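Local coordinates for thioredoxin-like protein (Klebsiella pneumoniae subsp. pneumoniae MGH 78578, PDB 3TY1), which is of uncharacterised function but probably binds carbohydrate, at residues L192-Y206 / V334-L347. Numbering follows the deposited sequence. Where two conformers were deposited one is given.
Sequences LHDVLTNHADYPHDY and VKQLQPGASAQFDL. With SO4 (sulfate ion), chain H.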
# COMPACT_ATOMS: atom_id res chain seq x y z
N LEU A 192 11.05 -27.77 -7.88
CA LEU A 192 9.89 -27.20 -7.22
C LEU A 192 8.83 -28.29 -7.16
O LEU A 192 8.63 -29.01 -8.13
CB LEU A 192 9.33 -26.03 -8.04
CG LEU A 192 10.29 -24.88 -8.31
CD1 LEU A 192 9.54 -23.74 -9.07
CD2 LEU A 192 10.85 -24.37 -6.97
N HIS A 193 8.14 -28.35 -6.03
CA HIS A 193 7.02 -29.24 -5.78
C HIS A 193 5.99 -28.44 -5.04
O HIS A 193 5.86 -28.55 -3.83
CB HIS A 193 7.49 -30.46 -4.99
CG HIS A 193 8.45 -31.29 -5.75
ND1 HIS A 193 8.06 -32.12 -6.79
CD2 HIS A 193 9.80 -31.37 -5.70
CE1 HIS A 193 9.13 -32.70 -7.30
NE2 HIS A 193 10.19 -32.28 -6.65
N ASP A 194 5.29 -27.58 -5.77
CA ASP A 194 4.28 -26.73 -5.20
C ASP A 194 2.96 -27.49 -5.17
O ASP A 194 2.69 -28.33 -6.05
CB ASP A 194 4.10 -25.41 -6.01
CG ASP A 194 5.37 -24.62 -6.18
OD1 ASP A 194 6.32 -24.74 -5.34
OD2 ASP A 194 5.44 -23.87 -7.19
N VAL A 195 2.12 -27.17 -4.18
CA VAL A 195 0.79 -27.73 -4.06
C VAL A 195 -0.23 -26.60 -3.82
O VAL A 195 -0.19 -25.94 -2.78
CB VAL A 195 0.66 -28.78 -2.92
CG1 VAL A 195 -0.76 -29.39 -2.91
CG2 VAL A 195 1.73 -29.89 -3.03
N LEU A 196 -1.09 -26.35 -4.79
CA LEU A 196 -2.18 -25.39 -4.66
C LEU A 196 -3.36 -26.15 -4.06
O LEU A 196 -3.69 -27.26 -4.55
CB LEU A 196 -2.59 -24.87 -6.04
CG LEU A 196 -3.84 -24.00 -6.15
CD1 LEU A 196 -3.64 -22.67 -5.48
CD2 LEU A 196 -4.22 -23.84 -7.59
N THR A 197 -3.97 -25.60 -3.03
CA THR A 197 -5.16 -26.19 -2.43
C THR A 197 -6.29 -25.18 -2.34
O THR A 197 -6.10 -24.02 -1.95
CB THR A 197 -4.89 -26.78 -1.04
OG1 THR A 197 -3.85 -27.75 -1.15
CG2 THR A 197 -6.11 -27.46 -0.46
N ASN A 198 -7.48 -25.64 -2.72
CA ASN A 198 -8.69 -24.83 -2.59
C ASN A 198 -9.29 -25.15 -1.23
O ASN A 198 -9.86 -26.22 -1.04
CB ASN A 198 -9.67 -25.12 -3.71
CG ASN A 198 -10.96 -24.35 -3.56
OD1 ASN A 198 -11.07 -23.46 -2.73
ND2 ASN A 198 -11.92 -24.65 -4.41
N HIS A 199 -9.13 -24.24 -0.28
CA HIS A 199 -9.65 -24.43 1.08
C HIS A 199 -11.11 -24.02 1.23
O HIS A 199 -11.66 -24.14 2.31
CB HIS A 199 -8.80 -23.66 2.10
CG HIS A 199 -7.42 -24.21 2.30
ND1 HIS A 199 -7.04 -24.86 3.45
CD2 HIS A 199 -6.32 -24.18 1.51
CE1 HIS A 199 -5.78 -25.23 3.35
NE2 HIS A 199 -5.31 -24.83 2.18
N ALA A 200 -11.73 -23.54 0.15
CA ALA A 200 -13.11 -23.08 0.20
C ALA A 200 -14.06 -24.26 0.03
O ALA A 200 -13.64 -25.37 -0.28
CB ALA A 200 -13.34 -22.06 -0.89
N ASP A 201 -15.35 -24.01 0.21
CA ASP A 201 -16.38 -25.02 0.03
C ASP A 201 -17.00 -25.02 -1.37
O ASP A 201 -17.91 -25.80 -1.63
CB ASP A 201 -17.50 -24.87 1.10
CG ASP A 201 -17.23 -25.68 2.36
OD1 ASP A 201 -16.52 -26.70 2.27
OD2 ASP A 201 -17.78 -25.34 3.43
N TYR A 202 -16.50 -24.15 -2.26
CA TYR A 202 -17.02 -24.01 -3.63
C TYR A 202 -15.89 -24.16 -4.62
O TYR A 202 -14.75 -23.79 -4.30
CB TYR A 202 -17.69 -22.64 -3.83
CG TYR A 202 -18.87 -22.44 -2.92
CD1 TYR A 202 -20.15 -22.84 -3.28
CD2 TYR A 202 -18.69 -21.91 -1.66
CE1 TYR A 202 -21.23 -22.69 -2.38
CE2 TYR A 202 -19.74 -21.74 -0.77
CZ TYR A 202 -21.02 -22.13 -1.13
OH TYR A 202 -22.04 -21.96 -0.23
N PRO A 203 -16.18 -24.69 -5.82
CA PRO A 203 -15.11 -24.76 -6.81
C PRO A 203 -14.65 -23.36 -7.15
O PRO A 203 -15.47 -22.45 -7.17
CB PRO A 203 -15.80 -25.38 -8.03
CG PRO A 203 -17.31 -25.16 -7.79
CD PRO A 203 -17.44 -25.28 -6.32
N HIS A 204 -13.35 -23.19 -7.39
CA HIS A 204 -12.81 -21.92 -7.79
C HIS A 204 -11.88 -22.07 -8.98
O HIS A 204 -11.14 -23.07 -9.11
CB HIS A 204 -12.12 -21.20 -6.62
CG HIS A 204 -12.02 -19.73 -6.83
ND1 HIS A 204 -11.10 -19.17 -7.69
CD2 HIS A 204 -12.76 -18.71 -6.35
CE1 HIS A 204 -11.28 -17.87 -7.73
NE2 HIS A 204 -12.29 -17.56 -6.93
N ASP A 205 -11.93 -21.09 -9.87
CA ASP A 205 -10.98 -20.99 -10.98
C ASP A 205 -9.54 -20.79 -10.49
O ASP A 205 -9.33 -20.25 -9.42
CB ASP A 205 -11.31 -19.79 -11.90
CG ASP A 205 -12.54 -20.00 -12.74
OD1 ASP A 205 -13.14 -21.10 -12.77
OD2 ASP A 205 -12.91 -19.01 -13.39
N TYR A 206 -8.57 -21.27 -11.27
CA TYR A 206 -7.18 -20.94 -11.03
C TYR A 206 -6.46 -20.94 -12.35
O TYR A 206 -6.92 -21.56 -13.31
CB TYR A 206 -6.53 -21.88 -10.02
CG TYR A 206 -6.19 -23.28 -10.53
CD1 TYR A 206 -7.12 -24.33 -10.48
CD2 TYR A 206 -4.94 -23.55 -11.06
CE1 TYR A 206 -6.78 -25.60 -10.94
CE2 TYR A 206 -4.60 -24.79 -11.52
CZ TYR A 206 -5.50 -25.82 -11.46
OH TYR A 206 -5.09 -27.02 -11.94
N VAL A 334 -8.79 -21.83 -18.53
CA VAL A 334 -8.89 -21.61 -17.09
C VAL A 334 -9.35 -22.93 -16.43
O VAL A 334 -10.39 -23.45 -16.76
CB VAL A 334 -9.85 -20.45 -16.76
CG1 VAL A 334 -10.05 -20.34 -15.26
CG2 VAL A 334 -9.29 -19.17 -17.32
N LYS A 335 -8.55 -23.44 -15.51
CA LYS A 335 -8.81 -24.70 -14.83
C LYS A 335 -9.68 -24.37 -13.62
O LYS A 335 -9.76 -23.21 -13.23
CB LYS A 335 -7.46 -25.34 -14.39
CG LYS A 335 -6.33 -25.45 -15.50
CD LYS A 335 -6.82 -26.20 -16.79
CE LYS A 335 -5.73 -26.49 -17.89
NZ LYS A 335 -5.38 -25.40 -18.89
N GLN A 336 -10.34 -25.38 -13.06
CA GLN A 336 -11.16 -25.27 -11.85
C GLN A 336 -10.64 -26.25 -10.78
O GLN A 336 -10.21 -27.36 -11.12
CB GLN A 336 -12.62 -25.60 -12.18
CG GLN A 336 -13.31 -24.57 -13.09
CD GLN A 336 -12.90 -24.68 -14.55
OE1 GLN A 336 -12.84 -25.79 -15.11
NE2 GLN A 336 -12.63 -23.54 -15.18
N LEU A 337 -10.66 -25.86 -9.51
CA LEU A 337 -10.23 -26.72 -8.42
C LEU A 337 -11.43 -26.92 -7.51
O LEU A 337 -12.04 -25.96 -7.04
CB LEU A 337 -9.03 -26.10 -7.69
CG LEU A 337 -8.03 -26.95 -6.90
CD1 LEU A 337 -7.54 -28.20 -7.64
CD2 LEU A 337 -6.83 -26.05 -6.45
N GLN A 338 -11.80 -28.19 -7.31
CA GLN A 338 -12.97 -28.54 -6.51
C GLN A 338 -12.75 -28.24 -5.03
O GLN A 338 -11.61 -28.11 -4.60
CB GLN A 338 -13.31 -30.02 -6.73
CG GLN A 338 -13.74 -30.35 -8.17
CD GLN A 338 -14.90 -29.48 -8.63
OE1 GLN A 338 -14.81 -28.79 -9.64
NE2 GLN A 338 -15.95 -29.46 -7.84
N PRO A 339 -13.84 -28.10 -4.24
CA PRO A 339 -13.70 -27.83 -2.80
C PRO A 339 -12.79 -28.83 -2.11
O PRO A 339 -13.01 -30.03 -2.23
CB PRO A 339 -15.13 -27.98 -2.27
CG PRO A 339 -16.00 -27.80 -3.40
CD PRO A 339 -15.26 -28.28 -4.61
N GLY A 340 -11.76 -28.34 -1.42
CA GLY A 340 -10.83 -29.20 -0.71
C GLY A 340 -9.78 -29.89 -1.58
O GLY A 340 -8.94 -30.58 -1.05
N ALA A 341 -9.81 -29.69 -2.89
CA ALA A 341 -8.91 -30.41 -3.78
C ALA A 341 -7.58 -29.65 -3.94
O ALA A 341 -7.48 -28.45 -3.63
CB ALA A 341 -9.55 -30.62 -5.12
N SER A 342 -6.58 -30.39 -4.40
CA SER A 342 -5.25 -29.90 -4.61
C SER A 342 -4.78 -30.12 -6.05
O SER A 342 -5.22 -31.03 -6.72
CB SER A 342 -4.30 -30.60 -3.64
OG SER A 342 -4.52 -30.14 -2.33
N ALA A 343 -3.90 -29.23 -6.52
CA ALA A 343 -3.24 -29.35 -7.80
C ALA A 343 -1.74 -29.28 -7.51
O ALA A 343 -1.31 -28.36 -6.78
CB ALA A 343 -3.64 -28.21 -8.68
N GLN A 344 -0.97 -30.19 -8.08
CA GLN A 344 0.48 -30.24 -7.90
C GLN A 344 1.21 -29.66 -9.09
O GLN A 344 0.73 -29.72 -10.22
CB GLN A 344 0.96 -31.69 -7.67
CG GLN A 344 0.41 -32.37 -6.41
CD GLN A 344 -1.05 -32.84 -6.52
OE1 GLN A 344 -1.55 -33.08 -7.62
NE2 GLN A 344 -1.73 -32.96 -5.37
N PHE A 345 2.39 -29.08 -8.83
CA PHE A 345 3.27 -28.50 -9.84
C PHE A 345 4.70 -28.96 -9.52
O PHE A 345 5.31 -28.50 -8.55
CB PHE A 345 3.09 -26.97 -9.88
CG PHE A 345 1.65 -26.57 -10.10
CD1 PHE A 345 1.10 -26.59 -11.37
CD2 PHE A 345 0.83 -26.24 -9.03
CE1 PHE A 345 -0.25 -26.29 -11.58
CE2 PHE A 345 -0.52 -25.92 -9.22
CZ PHE A 345 -1.06 -25.95 -10.50
N ASP A 346 5.21 -29.88 -10.34
CA ASP A 346 6.53 -30.51 -10.18
C ASP A 346 7.40 -30.06 -11.36
O ASP A 346 7.05 -30.33 -12.53
CB ASP A 346 6.37 -32.03 -10.17
CG ASP A 346 5.44 -32.51 -9.11
OD1 ASP A 346 5.64 -32.14 -7.92
OD2 ASP A 346 4.47 -33.24 -9.47
N LEU A 347 8.46 -29.31 -11.06
CA LEU A 347 9.39 -28.81 -12.07
C LEU A 347 10.82 -29.05 -11.63
O LEU A 347 11.13 -28.95 -10.44
CB LEU A 347 9.18 -27.31 -12.36
CG LEU A 347 7.83 -26.83 -12.89
CD1 LEU A 347 6.90 -26.54 -11.73
CD2 LEU A 347 8.05 -25.57 -13.75
S SO4 H . 12.97 -34.44 -6.63
O1 SO4 H . 14.32 -34.62 -7.17
O2 SO4 H . 12.25 -35.70 -6.52
O3 SO4 H . 13.09 -33.86 -5.29
O4 SO4 H . 12.20 -33.57 -7.52
O HOH W 1 4.07 -30.93 -5.93
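Leu192-Asn198 runs antiparallel to Ser342-Leu347, axes 4.6 Å apart, and beyond the bends that link the strands, His204-Tyr206 pairs with Lys335-Leu337 in a second antiparallel ladder whose register is shifted by two. Asn198 bridges the two ladders. Its amide reaches across the bend because chi1 (177°) turns CG away from the backbone N, and ND2 donates to Leu337 O at 2.9 Å and to Tyr202 O at 3.0 Å. Leu337 O also accepts from His204 N, the two donors arriving from opposite faces of its plane. OD1 of Asn198 takes Ala200 N in an Asx turn, while the backbone N of Asn198 bonds to Ala341 O, at the end of the type II turn Gln338-Ala341. Between the ladders, Tyr206 is sandwiched: Lys335 CB lies over one face, 3.8 Å from the ring centroid in a CH-pi contact, and Leu196 CD2 over the other. Tyr206 CE2 meets the edge of the Phe345 ring at CZ, 3.9 Å away, and Leu196 CD2 also packs against Leu337 CD2. On the His193-Val195-Thr197 face, His193 ND1 donates to Asp346 OD1 at 2.7 Å, from the anti side and 34° out of the carboxylate plane. A water bridges this oxygen to Asp194 O, and His193 NE2 points at an oxygen of a sulfate ion, probably from the crystallisation liquor, at a doubtfully short distance. Farther along, Thr197 OG1 and Ser342 OG share a hydrogen bond of 2.7 Å. This strand pair lies inside the large antiparallel sheet of the supersandwich, with strand 173-183 on the other side of 192-198. The chemistry is divided accordingly: aromatic and aliphatic groups fill the angle between the ladders, one asparagine satisfies backbone groups where the backbone bends, and the Asp346 carboxylate at ND1 would tend to make the His193 ring more basic.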